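Side-chain contacts in flagellar biosynthetic protein FlhB (Shewanella putrefaciens CN-32, PDB 6Z0W), which is probably required to build the rod of the flagellar basal body and to export flagellar proteins, and is represented here by its cytoplasmic domain: residues N14-V19 / Y98-R103; L88-A93 / L118-P123. All coordinates share one frame; numbering follows the deposited sequence.

Contact 1: residues N14-V19 / Y98-R103; sequences NADVIV and YVFQLR
Val17 and Val99 supply the apolar part of this contact, which sets the start of strand 17-20 against the last turn of helix 89-100. The branches that meet are Val17 CG2 and Val99 CG2, 3.5 Å apart. The two side chains cross at a slant. Val17 CG2 stands opposite its own backbone N, as chi1 of 73° for CG1 implies, and this carries the methyl out toward the helix. The other methyl of the helix valine meets backbone instead: Val99 CG1 lies 3.5 Å from Asp16 O.

The second kind of contact is between a carboxylate and an aromatic edge. Asp16 OD1 sits near the plane of the Phe100 ring, 4.0 Å from Phe100 CE1. The carboxylate and ring planes are almost perpendicular, at 84°. A negative oxygen at a ring edge faces the slightly positive ring hydrogens, so the approach is probably mildly favourable, though long. The other oxygen, Asp16 OD2, accepts a hydrogen bond from Tyr31 N, which helps fix the carboxylate. No hydrogen bond joins the two segments.

Asp16 and Val17 both face Val29 and form a classic beta bulge with strand 25-30. Val17 also packs on Val65 of strand 64-66 and on Val95 and Leu96 of helix 89-100. The contact therefore joins the C-terminal end of that helix to the central strand of the sheet.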
loop_
_atom_site.group_PDB
_atom_site.type_symbol
_atom_site.label_atom_id
_atom_site.label_comp_id
_atom_site.label_asym_id
_atom_site.label_seq_id
_atom_site.Cartn_x
_atom_site.Cartn_y
_atom_site.Cartn_z
ATOM N N ASN A 14 -8.133 -9.984 1.460
ATOM C CA ASN A 14 -9.160 -8.975 1.714
ATOM C C ASN A 14 -8.726 -7.572 1.280
ATOM O O ASN A 14 -9.499 -6.633 1.427
ATOM C CB ASN A 14 -9.542 -8.963 3.196
ATOM C CG ASN A 14 -9.967 -10.323 3.694
ATOM O OD1 ASN A 14 -10.635 -11.075 2.988
ATOM N ND2 ASN A 14 -9.524 -10.675 4.891
ATOM N N ALA A 15 -7.537 -7.424 0.715
ATOM C CA ALA A 15 -7.019 -6.119 0.349
ATOM C C ALA A 15 -7.793 -5.547 -0.836
ATOM O O ALA A 15 -8.242 -6.278 -1.717
ATOM C CB ALA A 15 -5.529 -6.225 -0.022
ATOM N N ASP A 16 -7.867 -4.219 -0.904
ATOM C CA ASP A 16 -8.353 -3.593 -2.128
ATOM C C ASP A 16 -7.241 -3.326 -3.137
ATOM O O ASP A 16 -7.508 -3.291 -4.342
ATOM C CB ASP A 16 -9.070 -2.293 -1.785
ATOM C CG ASP A 16 -10.408 -2.544 -1.135
ATOM O OD1 ASP A 16 -11.185 -3.300 -1.741
ATOM O OD2 ASP A 16 -10.660 -2.035 -0.018
ATOM N N VAL A 17 -6.004 -3.145 -2.676
ATOM C CA VAL A 17 -4.889 -2.809 -3.557
ATOM C C VAL A 17 -3.611 -3.145 -2.812
ATOM O O VAL A 17 -3.589 -3.157 -1.577
ATOM C CB VAL A 17 -4.938 -1.316 -3.982
ATOM C CG1 VAL A 17 -4.544 -0.418 -2.813
ATOM C CG2 VAL A 17 -4.020 -1.046 -5.188
ATOM N N ILE A 18 -2.559 -3.475 -3.564
ATOM C CA ILE A 18 -1.182 -3.526 -3.067
ATOM C C ILE A 18 -0.422 -2.395 -3.734
ATOM O O ILE A 18 -0.332 -2.346 -4.965
ATOM C CB ILE A 18 -0.479 -4.857 -3.371
ATOM C CG1 ILE A 18 -1.414 -6.045 -3.222
ATOM C CG2 ILE A 18 0.806 -5.003 -2.526
ATOM C CD1 ILE A 18 -1.899 -6.311 -1.833
ATOM N N VAL A 19 0.114 -1.483 -2.933
ATOM C CA VAL A 19 1.010 -0.440 -3.410
ATOM C C VAL A 19 2.426 -0.935 -3.221
ATOM O O VAL A 19 2.806 -1.358 -2.115
ATOM C CB VAL A 19 0.787 0.872 -2.653
ATOM C CG1 VAL A 19 1.661 1.995 -3.250
ATOM C CG2 VAL A 19 -0.713 1.215 -2.679
ATOM N N TYR A 98 -8.896 4.697 -8.905
ATOM C CA TYR A 98 -8.429 4.024 -10.114
ATOM C C TYR A 98 -8.698 2.526 -10.047
ATOM O O TYR A 98 -9.181 1.921 -11.014
ATOM C CB TYR A 98 -6.933 4.275 -10.317
ATOM C CG TYR A 98 -6.306 3.215 -11.193
ATOM C CD1 TYR A 98 -6.401 3.292 -12.583
ATOM C CD2 TYR A 98 -5.661 2.108 -10.635
ATOM C CE1 TYR A 98 -5.843 2.308 -13.398
ATOM C CE2 TYR A 98 -5.098 1.120 -11.440
ATOM C CZ TYR A 98 -5.189 1.227 -12.816
ATOM O OH TYR A 98 -4.633 0.242 -13.604
ATOM N N VAL A 99 -8.385 1.907 -8.906
ATOM C CA VAL A 99 -8.621 0.471 -8.769
ATOM C C VAL A 99 -10.103 0.156 -8.934
ATOM O O VAL A 99 -10.479 -0.751 -9.692
ATOM C CB VAL A 99 -8.070 -0.047 -7.425
ATOM C CG1 VAL A 99 -8.610 -1.456 -7.134
ATOM C CG2 VAL A 99 -6.553 -0.043 -7.458
ATOM N N PHE A 100 -10.969 0.910 -8.253
ATOM C CA PHE A 100 -12.411 0.633 -8.331
ATOM C C PHE A 100 -12.980 0.877 -9.728
ATOM O O PHE A 100 -14.014 0.296 -10.080
ATOM C CB PHE A 100 -13.181 1.479 -7.317
ATOM C CG PHE A 100 -12.820 1.188 -5.875
ATOM C CD1 PHE A 100 -12.130 0.025 -5.531
ATOM C CD2 PHE A 100 -13.134 2.099 -4.875
ATOM C CE1 PHE A 100 -11.782 -0.223 -4.195
ATOM C CE2 PHE A 100 -12.800 1.866 -3.547
ATOM C CZ PHE A 100 -12.125 0.698 -3.194
ATOM N N GLN A 101 -12.348 1.738 -10.524
ATOM C CA GLN A 101 -12.836 2.060 -11.854
ATOM C C GLN A 101 -12.252 1.157 -12.950
ATOM O O GLN A 101 -12.552 1.370 -14.128
ATOM C CB GLN A 101 -12.557 3.534 -12.154
ATOM C CG GLN A 101 -13.469 4.483 -11.389
ATOM C CD GLN A 101 -12.994 5.928 -11.451
ATOM O OE1 GLN A 101 -11.820 6.195 -11.723
ATOM N NE2 GLN A 101 -13.903 6.864 -11.205
ATOM N N LEU A 102 -11.453 0.152 -12.592
ATOM C CA LEU A 102 -10.892 -0.762 -13.577
ATOM C C LEU A 102 -11.997 -1.569 -14.241
ATOM O O LEU A 102 -12.994 -1.902 -13.601
ATOM C CB LEU A 102 -9.903 -1.701 -12.901
ATOM C CG LEU A 102 -8.457 -1.236 -12.826
ATOM C CD1 LEU A 102 -7.619 -2.231 -12.024
ATOM C CD2 LEU A 102 -7.905 -1.046 -14.227
ATOM N N ARG A 103 -11.837 -1.884 -15.528
ATOM C CA ARG A 103 -12.750 -2.850 -16.125
ATOM C C ARG A 103 -12.378 -4.238 -15.737
ATOM O O ARG A 103 -11.198 -4.558 -15.591
ATOM C CB ARG A 103 -12.683 -2.978 -17.620
ATOM C CG ARG A 103 -13.359 -2.098 -18.372
ATOM C CD ARG A 103 -12.528 -0.990 -18.384
ATOM N NE ARG A 103 -13.479 0.120 -18.673
ATOM C CZ ARG A 103 -14.005 0.998 -17.853
ATOM N NH1 ARG A 103 -13.946 0.792 -16.504
ATOM N NH2 ARG A 103 -14.801 1.973 -18.320
#

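Contact 2: residues L88-A93 / L118-P123; sequences LFTAVA and LNQPIP
Leu88 meets Ile122 and Pro123, and Thr90 meets Gln120, as the C-terminal loop runs past the first turn of helix 89-100. The loop has no regular secondary structure and belongs to a proline-rich part of the chain.

Leu118 comes first and makes only a loose approach, with Leu118 CD2 4.6 Å from Ala91 CB. Asn119 reaches further along the helix, where its ND2 is hydrogen-bonded to Gln94 OE1. Gln120 makes the polar link. A water donates a hydrogen bond to Gln120 OE1 at 3.1 Å and is also hydrogen-bonded to Thr90 OG1 at 2.6 Å. It bridges helix and loop on the exposed side. The Gln120 chain is extended beyond CG (chi2 -171°), which carries its amide out toward Thr90. The two side chains cross at about a right angle.

Ile122 turns the contact apolar and is buried. Its CG1 lies 3.9 Å from Leu88 CD2, one terminal methyl of the leucine. Pro123 follows at the margin, with Pro123 CD 4.2 Å from the same atom, Leu88 CD2. That single methyl thus touches two successive residues of the loop.

Helix 68-77 completes the apolar side. Its Leu70 touches both Leu118 and Ile122, while Ala73 packs on Leu88. The loop thus lies against two helices, 68-77 and 89-100, and crosses the N-terminal turn of the second.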
loop_
_atom_site.group_PDB
_atom_site.type_symbol
_atom_site.label_atom_id
_atom_site.label_comp_id
_atom_site.label_asym_id
_atom_site.label_seq_id
_atom_site.Cartn_x
_atom_site.Cartn_y
_atom_site.Cartn_z
ATOM N N LEU A 88 -1.601 11.130 3.818
ATOM C CA LEU A 88 -1.597 10.225 2.677
ATOM C C LEU A 88 -2.995 9.866 2.200
ATOM O O LEU A 88 -3.131 9.054 1.277
ATOM C CB LEU A 88 -0.825 8.935 3.014
ATOM C CG LEU A 88 0.663 9.153 3.369
ATOM C CD1 LEU A 88 1.374 7.806 3.627
ATOM C CD2 LEU A 88 1.347 9.950 2.248
ATOM N N PHE A 89 -4.035 10.430 2.804
ATOM C CA PHE A 89 -5.386 9.992 2.462
ATOM C C PHE A 89 -5.694 10.239 0.990
ATOM O O PHE A 89 -6.116 9.328 0.271
ATOM C CB PHE A 89 -6.433 10.693 3.331
ATOM C CG PHE A 89 -7.833 10.297 2.960
ATOM C CD1 PHE A 89 -8.422 9.169 3.531
ATOM C CD2 PHE A 89 -8.547 11.005 1.998
ATOM C CE1 PHE A 89 -9.722 8.779 3.173
ATOM C CE2 PHE A 89 -9.847 10.599 1.623
ATOM C CZ PHE A 89 -10.427 9.491 2.208
ATOM N N THR A 90 -5.548 11.489 0.538
ATOM C CA THR A 90 -5.937 11.814 -0.830
ATOM C C THR A 90 -5.172 10.967 -1.837
ATOM O O THR A 90 -5.751 10.504 -2.826
ATOM C CB THR A 90 -5.719 13.302 -1.115
ATOM O OG1 THR A 90 -4.410 13.662 -0.680
ATOM C CG2 THR A 90 -6.707 14.131 -0.344
ATOM N N ALA A 91 -3.866 10.740 -1.604
ATOM C CA ALA A 91 -3.109 9.951 -2.566
ATOM C C ALA A 91 -3.605 8.509 -2.603
ATOM O O ALA A 91 -3.767 7.934 -3.686
ATOM C CB ALA A 91 -1.606 10.023 -2.256
ATOM N N VAL A 92 -3.887 7.915 -1.436
ATOM C CA VAL A 92 -4.414 6.549 -1.414
ATOM C C VAL A 92 -5.851 6.516 -1.947
ATOM O O VAL A 92 -6.252 5.572 -2.643
ATOM C CB VAL A 92 -4.324 5.961 0.016
ATOM C CG1 VAL A 92 -4.945 4.533 0.087
ATOM C CG2 VAL A 92 -2.887 5.944 0.491
ATOM N N ALA A 93 -6.651 7.536 -1.633
ATOM C CA ALA A 93 -8.010 7.565 -2.164
ATOM C C ALA A 93 -8.011 7.653 -3.685
ATOM O O ALA A 93 -8.897 7.102 -4.342
ATOM C CB ALA A 93 -8.806 8.734 -1.575
ATOM N N LEU A 118 1.930 9.763 -8.995
ATOM C CA LEU A 118 1.341 10.530 -7.914
ATOM C C LEU A 118 0.920 11.899 -8.431
ATOM O O LEU A 118 1.445 12.407 -9.423
ATOM C CB LEU A 118 2.324 10.671 -6.752
ATOM C CG LEU A 118 2.728 9.345 -6.093
ATOM C CD1 LEU A 118 3.916 9.521 -5.172
ATOM C CD2 LEU A 118 1.532 8.748 -5.344
ATOM N N ASN A 119 -0.047 12.500 -7.759
ATOM C CA ASN A 119 -0.626 13.730 -8.262
ATOM C C ASN A 119 -0.185 14.931 -7.457
ATOM O O ASN A 119 -0.516 16.066 -7.812
ATOM C CB ASN A 119 -2.142 13.570 -8.305
ATOM C CG ASN A 119 -2.537 12.434 -9.199
ATOM O OD1 ASN A 119 -2.108 12.396 -10.358
ATOM N ND2 ASN A 119 -3.268 11.456 -8.664
ATOM N N GLN A 120 0.621 14.695 -6.433
ATOM C CA GLN A 120 1.152 15.725 -5.558
ATOM C C GLN A 120 2.312 15.103 -4.802
ATOM O O GLN A 120 2.501 13.883 -4.846
ATOM C CB GLN A 120 0.080 16.235 -4.584
ATOM C CG GLN A 120 -0.424 15.154 -3.641
ATOM C CD GLN A 120 -1.638 15.609 -2.844
ATOM O OE1 GLN A 120 -2.743 15.133 -3.070
ATOM N NE2 GLN A 120 -1.429 16.512 -1.902
ATOM N N PRO A 121 3.100 15.900 -4.098
ATOM C CA PRO A 121 4.214 15.328 -3.346
ATOM C C PRO A 121 3.729 14.567 -2.127
ATOM O O PRO A 121 2.646 14.799 -1.583
ATOM C CB PRO A 121 5.038 16.554 -2.941
ATOM C CG PRO A 121 4.596 17.646 -3.895
ATOM C CD PRO A 121 3.138 17.372 -4.082
ATOM N N ILE A 122 4.529 13.612 -1.707
ATOM C CA ILE A 122 4.317 13.054 -0.378
ATOM C C ILE A 122 4.933 14.006 0.649
ATOM O O ILE A 122 6.043 14.505 0.422
ATOM C CB ILE A 122 4.889 11.650 -0.285
ATOM C CG1 ILE A 122 3.759 10.710 -0.736
ATOM C CG2 ILE A 122 5.290 11.290 1.135
ATOM C CD1 ILE A 122 4.201 9.432 -1.156
ATOM N N PRO A 123 4.202 14.340 1.718
ATOM C CA PRO A 123 4.667 15.380 2.643
ATOM C C PRO A 123 6.050 15.063 3.200
ATOM O O PRO A 123 6.410 13.905 3.423
ATOM C CB PRO A 123 3.602 15.363 3.748
ATOM C CG PRO A 123 2.365 14.881 3.061
ATOM C CD PRO A 123 2.832 13.889 2.027
HETATM O O HOH W 1 -4.491 16.286 -0.840
#

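In the fold
Both contacts use helix 89-100, at its two ends. Contact 2 takes the N-terminal turn and contact 1 the C-terminal one, so their centres are 16 Å apart. Their nearest atoms are about 5 Å apart and do not touch. Along the chain the segments alternate. The helix thus connects the sheet, met at 14-19, with the proline-rich C-terminal loop, met at 118-123. No ligand is involved in either contact. Strand 17-20 runs from contact 1 into a loop with the sequence Asn-Pro-Glu-His, before strand 25-30. This is probably the self-cleavage site, as in FlhB relatives.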